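Local coordinates for protein glucose-6-phosphate dehydrogenase (PDB 5AQ1) that catalyses the oxidation of glucose 6-phosphate with reduction of NADP+ to NADPH, opening the pentose phosphate pathway in Trypanosoma cruzi, at residues B[401-413]-B[421-433]. Residues are numbered along the deposited sequence; the frame is centred on the assembly and turned at random.
Sequences QPSEAMYLKLTAK and THQTELDLTYERR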
ATOM      1  N   GLN B 401      10.547   8.401  29.199  1.00 34.62           N
ATOM      2  CA  GLN B 401      11.400   8.955  30.253  1.00 37.25           C
ATOM      3  C   GLN B 401      12.856   8.506  30.073  1.00 37.46           C
ATOM      4  O   GLN B 401      13.100   7.425  29.543  1.00 36.46           O
ATOM      5  CB  GLN B 401      10.895   8.520  31.636  1.00 38.89           C
ATOM      6  CG  GLN B 401      11.161   7.054  31.965  1.00 39.98           C
ATOM      7  CD  GLN B 401      10.166   6.458  32.943  1.00 41.16           C
ATOM      8  OE1 GLN B 401       9.158   7.080  33.290  1.00 40.97           O
ATOM      9  NE2 GLN B 401      10.444   5.238  33.390  1.00 41.62           N
ATOM     10  N   PRO B 402      13.826   9.317  30.499  1.00 38.78           N
ATOM     11  CA  PRO B 402      13.605  10.664  30.999  1.00 38.67           C
ATOM     12  C   PRO B 402      13.466  11.646  29.847  1.00 39.39           C
ATOM     13  O   PRO B 402      13.613  11.258  28.688  1.00 39.53           O
ATOM     14  CB  PRO B 402      14.894  10.949  31.763  1.00 39.35           C
ATOM     15  CG  PRO B 402      15.931  10.211  30.998  1.00 39.39           C
ATOM     16  CD  PRO B 402      15.256   8.959  30.509  1.00 39.07           C
ATOM     17  N   SER B 403      13.189  12.905  30.171  1.00 41.15           N
ATOM     18  CA  SER B 403      13.122  13.976  29.183  1.00 42.87           C
ATOM     19  C   SER B 403      12.258  13.558  27.994  1.00 41.32           C
ATOM     20  O   SER B 403      12.744  13.394  26.872  1.00 39.83           O
ATOM     21  CB  SER B 403      14.532  14.352  28.728  1.00 46.28           C
ATOM     22  OG  SER B 403      14.492  15.419  27.803  1.00 50.78           O
ATOM     23  N   GLU B 404      10.972  13.374  28.270  1.00 40.45           N
ATOM     24  CA  GLU B 404      10.040  12.799  27.296  1.00 38.56           C
ATOM     25  C   GLU B 404      10.056  13.522  25.955  1.00 38.94           C
ATOM     26  O   GLU B 404      10.049  14.753  25.897  1.00 38.43           O
ATOM     27  CB  GLU B 404       8.603  12.698  27.834  1.00 37.98           C
ATOM     28  CG  GLU B 404       8.166  13.776  28.804  1.00 38.68           C
ATOM     29  CD  GLU B 404       8.480  13.437  30.254  1.00 38.42           C
ATOM     30  OE1 GLU B 404       7.749  12.624  30.853  1.00 37.43           O
ATOM     31  OE2 GLU B 404       9.455  13.997  30.795  1.00 38.23           O
ATOM     32  N   ALA B 405      10.085  12.727  24.885  1.00 39.33           N
ATOM     33  CA  ALA B 405      10.233  13.238  23.530  1.00 38.57           C
ATOM     34  C   ALA B 405       9.777  12.223  22.491  1.00 38.65           C
ATOM     35  O   ALA B 405       9.737  11.016  22.750  1.00 36.96           O
ATOM     36  CB  ALA B 405      11.682  13.615  23.277  1.00 38.59           C
ATOM     37  N   MET B 406       9.424  12.734  21.316  1.00 40.03           N
ATOM     38  CA  MET B 406       9.195  11.909  20.137  1.00 41.15           C
ATOM     39  C   MET B 406      10.062  12.469  19.012  1.00 40.59           C
ATOM     40  O   MET B 406      10.069  13.679  18.767  1.00 39.97           O
ATOM     41  CB  MET B 406       7.714  11.921  19.735  1.00 43.82           C
ATOM     42  CG  MET B 406       7.382  10.980  18.581  1.00 46.64           C
ATOM     43  SD  MET B 406       5.620  10.628  18.355  1.00 49.83           S
ATOM     44  CE  MET B 406       5.031  12.215  17.778  1.00 50.62           C
ATOM     45  N   TYR B 407      10.817  11.601  18.348  1.00 39.67           N
ATOM     46  CA  TYR B 407      11.606  12.031  17.197  1.00 41.11           C
ATOM     47  C   TYR B 407      11.719  10.961  16.118  1.00 40.56           C
ATOM     48  O   TYR B 407      11.637   9.759  16.395  1.00 40.31           O
ATOM     49  CB  TYR B 407      12.995  12.541  17.619  1.00 42.08           C
ATOM     50  CG  TYR B 407      13.844  11.584  18.431  1.00 42.34           C
ATOM     51  CD1 TYR B 407      13.731  11.522  19.819  1.00 43.52           C
ATOM     52  CD2 TYR B 407      14.789  10.773  17.817  1.00 41.99           C
ATOM     53  CE1 TYR B 407      14.522  10.661  20.568  1.00 44.34           C
ATOM     54  CE2 TYR B 407      15.583   9.910  18.555  1.00 42.26           C
ATOM     55  CZ  TYR B 407      15.448   9.854  19.925  1.00 43.44           C
ATOM     56  OH  TYR B 407      16.242   8.993  20.648  1.00 43.10           O
ATOM     57  N   LEU B 408      11.891  11.430  14.884  1.00 39.59           N
ATOM     58  CA  LEU B 408      11.971  10.578  13.704  1.00 39.01           C
ATOM     59  C   LEU B 408      13.370  10.665  13.099  1.00 38.86           C
ATOM     60  O   LEU B 408      13.766  11.706  12.569  1.00 37.92           O
ATOM     61  CB  LEU B 408      10.923  11.016  12.681  1.00 39.04           C
ATOM     62  CG  LEU B 408      10.890  10.269  11.351  1.00 39.77           C
ATOM     63  CD1 LEU B 408      10.524   8.807  11.562  1.00 39.13           C
ATOM     64  CD2 LEU B 408       9.910  10.951  10.409  1.00 40.09           C
ATOM     65  N   LYS B 409      14.118   9.571  13.191  1.00 38.49           N
ATOM     66  CA  LYS B 409      15.467   9.520  12.652  1.00 39.09           C
ATOM     67  C   LYS B 409      15.400   9.230  11.163  1.00 39.01           C
ATOM     68  O   LYS B 409      14.756   8.268  10.743  1.00 38.87           O
ATOM     69  CB  LYS B 409      16.282   8.432  13.342  1.00 40.16           C
ATOM     70  CG  LYS B 409      16.448   8.638  14.837  1.00 41.99           C
ATOM     71  CD  LYS B 409      17.102   7.434  15.493  1.00 43.97           C
ATOM     72  CE  LYS B 409      18.597   7.390  15.228  1.00 46.73           C
ATOM     73  NZ  LYS B 409      19.226   6.191  15.851  1.00 48.57           N
ATOM     74  N   LEU B 410      16.068  10.062  10.369  1.00 38.92           N
ATOM     75  CA  LEU B 410      16.114   9.877   8.928  1.00 38.58           C
ATOM     76  C   LEU B 410      17.443  10.347   8.346  1.00 37.98           C
ATOM     77  O   LEU B 410      18.279  10.911   9.052  1.00 38.60           O
ATOM     78  CB  LEU B 410      14.925  10.571   8.245  1.00 39.96           C
ATOM     79  CG  LEU B 410      14.366  11.885   8.795  1.00 41.46           C
ATOM     80  CD1 LEU B 410      15.426  12.960   8.868  1.00 43.51           C
ATOM     81  CD2 LEU B 410      13.206  12.363   7.937  1.00 42.43           C
ATOM     82  N   THR B 411      17.637  10.081   7.059  1.00 36.61           N
ATOM     83  CA  THR B 411      18.848  10.479   6.351  1.00 36.05           C
ATOM     84  C   THR B 411      18.623  11.798   5.607  1.00 36.24           C
ATOM     85  O   THR B 411      17.552  12.031   5.040  1.00 37.15           O
ATOM     86  CB  THR B 411      19.280   9.382   5.368  1.00 35.85           C
ATOM     87  OG1 THR B 411      19.570   8.189   6.102  1.00 35.15           O
ATOM     88  CG2 THR B 411      20.514   9.797   4.581  1.00 37.34           C
ATOM     89  N   ALA B 412      19.630  12.662   5.640  1.00 35.62           N
ATOM     90  CA  ALA B 412      19.582  13.941   4.946  1.00 36.04           C
ATOM     91  C   ALA B 412      20.951  14.263   4.368  1.00 36.76           C
ATOM     92  O   ALA B 412      21.951  13.636   4.726  1.00 37.16           O
ATOM     93  CB  ALA B 412      19.140  15.045   5.897  1.00 36.50           C
ATOM     94  N   LYS B 413      20.988  15.235   3.463  1.00 37.13           N
ATOM     95  CA  LYS B 413      22.243  15.738   2.921  1.00 38.17           C
ATOM     96  C   LYS B 413      23.023  16.425   4.038  1.00 38.43           C
ATOM     97  O   LYS B 413      22.438  17.154   4.833  1.00 38.00           O
ATOM     98  CB  LYS B 413      21.965  16.722   1.782  1.00 39.10           C
ATOM     99  CG  LYS B 413      23.204  17.350   1.162  1.00 40.61           C
ATOM    100  CD  LYS B 413      22.839  18.558   0.319  1.00 41.76           C
ATOM    101  CE  LYS B 413      24.068  19.375  -0.038  1.00 43.45           C
ATOM    102  NZ  LYS B 413      24.603  20.129   1.127  1.00 44.13           N
ATOM    103  N   THR B 421      25.838  12.248   2.839  1.00 46.70           N
ATOM    104  CA  THR B 421      24.673  11.988   3.679  1.00 44.21           C
ATOM    105  C   THR B 421      25.066  11.801   5.142  1.00 43.49           C
ATOM    106  O   THR B 421      26.214  11.488   5.464  1.00 42.40           O
ATOM    107  CB  THR B 421      23.903  10.738   3.219  1.00 42.78           C
ATOM    108  OG1 THR B 421      24.750   9.587   3.320  1.00 42.48           O
ATOM    109  CG2 THR B 421      23.417  10.894   1.787  1.00 42.36           C
ATOM    110  N   HIS B 422      24.086  12.007   6.018  1.00 43.45           N
ATOM    111  CA  HIS B 422      24.231  11.770   7.453  1.00 43.33           C
ATOM    112  C   HIS B 422      22.854  11.486   8.040  1.00 42.21           C
ATOM    113  O   HIS B 422      21.842  11.851   7.444  1.00 40.98           O
ATOM    114  CB  HIS B 422      24.865  12.984   8.146  1.00 43.78           C
ATOM    115  CG  HIS B 422      23.925  14.133   8.345  1.00 43.63           C
ATOM    116  ND1 HIS B 422      23.304  14.781   7.300  1.00 43.91           N
ATOM    117  CD2 HIS B 422      23.501  14.749   9.474  1.00 44.16           C
ATOM    118  CE1 HIS B 422      22.533  15.743   7.776  1.00 44.07           C
ATOM    119  NE2 HIS B 422      22.640  15.748   9.091  1.00 44.28           N
ATOM    120  N   GLN B 423      22.815  10.833   9.197  1.00 43.24           N
ATOM    121  CA  GLN B 423      21.551  10.617   9.895  1.00 44.05           C
ATOM    122  C   GLN B 423      21.272  11.792  10.833  1.00 41.74           C
ATOM    123  O   GLN B 423      22.164  12.254  11.542  1.00 41.31           O
ATOM    124  CB  GLN B 423      21.549   9.278  10.644  1.00 47.67           C
ATOM    125  CG  GLN B 423      20.266   9.007  11.428  1.00 52.95           C
ATOM    126  CD  GLN B 423      19.970   7.513  11.601  1.00 58.31           C
ATOM    127  OE1 GLN B 423      20.542   6.833  12.468  1.00 59.94           O
ATOM    128  NE2 GLN B 423      19.060   6.996  10.772  1.00 58.38           N
ATOM    129  N   THR B 424      20.031  12.272  10.810  1.00 40.25           N
ATOM    130  CA  THR B 424      19.591  13.392  11.643  1.00 39.97           C
ATOM    131  C   THR B 424      18.197  13.073  12.212  1.00 38.81           C
ATOM    132  O   THR B 424      17.750  11.929  12.123  1.00 37.71           O
ATOM    133  CB  THR B 424      19.606  14.712  10.836  1.00 40.96           C
ATOM    134  OG1 THR B 424      19.275  15.815  11.689  1.00 41.53           O
ATOM    135  CG2 THR B 424      18.634  14.663   9.657  1.00 40.91           C
ATOM    136  N   GLU B 425      17.531  14.057  12.819  1.00 39.49           N
ATOM    137  CA  GLU B 425      16.198  13.847  13.406  1.00 39.76           C
ATOM    138  C   GLU B 425      15.257  15.011  13.161  1.00 38.77           C
ATOM    139  O   GLU B 425      15.687  16.154  13.049  1.00 39.23           O
ATOM    140  CB  GLU B 425      16.261  13.650  14.925  1.00 42.29           C
ATOM    141  CG  GLU B 425      17.353  12.727  15.435  1.00 45.44           C
ATOM    142  CD  GLU B 425      18.694  13.421  15.563  1.00 49.30           C
ATOM    143  OE1 GLU B 425      18.721  14.618  15.921  1.00 51.45           O
ATOM    144  OE2 GLU B 425      19.722  12.769  15.289  1.00 54.93           O
ATOM    145  N   LEU B 426      13.968  14.700  13.077  1.00 37.72           N
ATOM    146  CA  LEU B 426      12.917  15.685  13.280  1.00 37.72           C
ATOM    147  C   LEU B 426      12.468  15.465  14.712  1.00 38.47           C
ATOM    148  O   LEU B 426      11.978  14.390  15.052  1.00 38.27           O
ATOM    149  CB  LEU B 426      11.758  15.477  12.307  1.00 37.06           C
ATOM    150  CG  LEU B 426      12.110  15.431  10.817  1.00 36.84           C
ATOM    151  CD1 LEU B 426      10.846  15.177  10.012  1.00 36.14           C
ATOM    152  CD2 LEU B 426      12.785  16.706  10.343  1.00 37.40           C
ATOM    153  N   ASP B 427      12.648  16.479  15.553  1.00 41.00           N
ATOM    154  CA  ASP B 427      12.565  16.315  16.998  1.00 41.01           C
ATOM    155  C   ASP B 427      11.381  17.049  17.626  1.00 39.09           C
ATOM    156  O   ASP B 427      11.020  18.142  17.199  1.00 38.54           O
ATOM    157  CB  ASP B 427      13.863  16.818  17.627  1.00 43.91           C
ATOM    158  CG  ASP B 427      13.901  16.615  19.122  1.00 48.20           C
ATOM    159  OD1 ASP B 427      14.026  15.447  19.556  1.00 52.13           O
ATOM    160  OD2 ASP B 427      13.801  17.625  19.857  1.00 51.18           O
ATOM    161  N   LEU B 428      10.782  16.421  18.635  1.00 37.40           N
ATOM    162  CA  LEU B 428       9.834  17.076  19.526  1.00 36.87           C
ATOM    163  C   LEU B 428      10.194  16.677  20.952  1.00 37.03           C
ATOM    164  O   LEU B 428       9.815  15.599  21.414  1.00 36.18           O
ATOM    165  CB  LEU B 428       8.390  16.673  19.201  1.00 35.91           C
ATOM    166  CG  LEU B 428       7.290  17.122  20.180  1.00 35.62           C
ATOM    167  CD1 LEU B 428       7.237  18.636  20.304  1.00 36.50           C
ATOM    168  CD2 LEU B 428       5.933  16.576  19.763  1.00 34.77           C
ATOM    169  N   THR B 429      10.956  17.539  21.619  1.00 38.62           N
ATOM    170  CA  THR B 429      11.322  17.358  23.022  1.00 39.03           C
ATOM    171  C   THR B 429      10.423  18.253  23.868  1.00 39.19           C
ATOM    172  O   THR B 429      10.473  19.479  23.755  1.00 38.85           O
ATOM    173  CB  THR B 429      12.806  17.706  23.259  1.00 40.44           C
ATOM    174  OG1 THR B 429      13.624  16.901  22.404  1.00 41.24           O
ATOM    175  CG2 THR B 429      13.209  17.451  24.698  1.00 41.41           C
ATOM    176  N   TYR B 430       9.616  17.634  24.722  1.00 39.64           N
ATOM    177  CA  TYR B 430       8.528  18.336  25.418  1.00 41.70           C
ATOM    178  C   TYR B 430       8.998  19.480  26.330  1.00 44.80           C
ATOM    179  O   TYR B 430       8.321  20.509  26.427  1.00 44.02           O
ATOM    180  CB  TYR B 430       7.660  17.340  26.209  1.00 40.75           C
ATOM    181  CG  TYR B 430       6.617  16.613  25.372  1.00 40.22           C
ATOM    182  CD1 TYR B 430       6.967  15.974  24.185  1.00 40.64           C
ATOM    183  CD2 TYR B 430       5.284  16.554  25.773  1.00 39.64           C
ATOM    184  CE1 TYR B 430       6.025  15.310  23.422  1.00 39.58           C
ATOM    185  CE2 TYR B 430       4.333  15.890  25.013  1.00 39.76           C
ATOM    186  CZ  TYR B 430       4.713  15.273  23.834  1.00 39.41           C
ATOM    187  OH  TYR B 430       3.791  14.606  23.062  1.00 39.82           O
ATOM    188  N   GLU B 431      10.150  19.314  26.977  1.00 48.40           N
ATOM    189  CA  GLU B 431      10.652  20.330  27.909  1.00 54.46           C
ATOM    190  C   GLU B 431      11.150  21.597  27.191  1.00 56.40           C
ATOM    191  O   GLU B 431      11.203  22.667  27.798  1.00 56.20           O
ATOM    192  CB  GLU B 431      11.733  19.737  28.829  1.00 59.16           C
ATOM    193  CG  GLU B 431      13.170  19.856  28.338  1.00 65.59           C
ATOM    194  CD  GLU B 431      14.014  18.625  28.678  1.00 69.71           C
ATOM    195  OE1 GLU B 431      14.079  18.205  29.859  1.00 72.07           O
ATOM    196  OE2 GLU B 431      14.615  18.060  27.742  1.00 68.57           O
ATOM    197  N   ARG B 432      11.503  21.468  25.909  1.00 56.14           N
ATOM    198  CA  ARG B 432      11.906  22.611  25.081  1.00 57.77           C
ATOM    199  C   ARG B 432      10.718  23.250  24.367  1.00 54.38           C
ATOM    200  O   ARG B 432      10.601  24.471  24.319  1.00 55.18           O
ATOM    201  CB  ARG B 432      12.971  22.199  24.051  1.00 62.35           C
ATOM    202  CG  ARG B 432      14.375  22.101  24.635  1.00 69.71           C
ATOM    203  CD  ARG B 432      15.489  22.114  23.587  1.00 74.76           C
ATOM    204  NE  ARG B 432      15.969  20.762  23.277  1.00 78.82           N
ATOM    205  CZ  ARG B 432      15.711  20.047  22.180  1.00 82.20           C
ATOM    206  NH1 ARG B 432      14.951  20.515  21.192  1.00 84.29           N
ATOM    207  NH2 ARG B 432      16.239  18.829  22.077  1.00 82.17           N
ATOM    208  N   ARG B 433       9.846  22.424  23.810  1.00 51.89           N
ATOM    209  CA  ARG B 433       8.702  22.911  23.044  1.00 53.78           C
ATOM    210  C   ARG B 433       7.597  23.472  23.946  1.00 52.08           C
ATOM    211  O   ARG B 433       7.055  24.542  23.668  1.00 49.68           O
ATOM    212  CB  ARG B 433       8.159  21.782  22.158  1.00 55.85           C
ATOM    213  CG  ARG B 433       6.900  22.104  21.368  1.00 60.93           C
ATOM    214  CD  ARG B 433       7.138  23.076  20.221  1.00 65.48           C
ATOM    215  NE  ARG B 433       6.040  23.001  19.253  1.00 73.35           N
ATOM    216  CZ  ARG B 433       4.819  23.515  19.429  1.00 78.02           C
ATOM    217  NH1 ARG B 433       4.498  24.172  20.543  1.00 83.69           N
ATOM    218  NH2 ARG B 433       3.902  23.374  18.476  1.00 77.19           N
TER
HETATM  219  O   HOH W   1      11.479  16.753  27.273  1.00 23.46           O
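The carbonyl oxygen of E404 takes two bonds where the helix 430-433 begins: Y430 N reaches E404 O at 3.1 Å, in the carbonyl plane, and a water donates to the same oxygen while accepting from E431 N. From here an antiparallel beta hairpin, strands 405-413 and 421-429, runs out along the large mixed sheet of the C-terminal domain; 421-429 is outermost within the chain, and D427 makes backbone bonds to the second subunit. M406, L408, L410 and A412 each exchange a pair of backbone bonds with L428, L426, T424 and H422; the straightest, T424 N to L410 O, has an N-H...O angle of 174°. The face carrying those residues is largely apolar toward its middle: L410 and T424 lie side by side, CD1 3.7 Å from CG2, and L426 CD1 is 4.2 Å from L410 CD2. L426 packs on L428 of the second subunit, L410 on F231 of that subunit. On the other face Y407, its ring nearly perpendicular to the E425 carboxylate, touches E425 CG through CD2 while, at chi1 56°, its far end leads away from strand 421-429. Q401 binds the phosphate of glucose 6-phosphate. At that end S403 OG donates to E431 OE2 at 2.6 Å, from above the carboxylate plane.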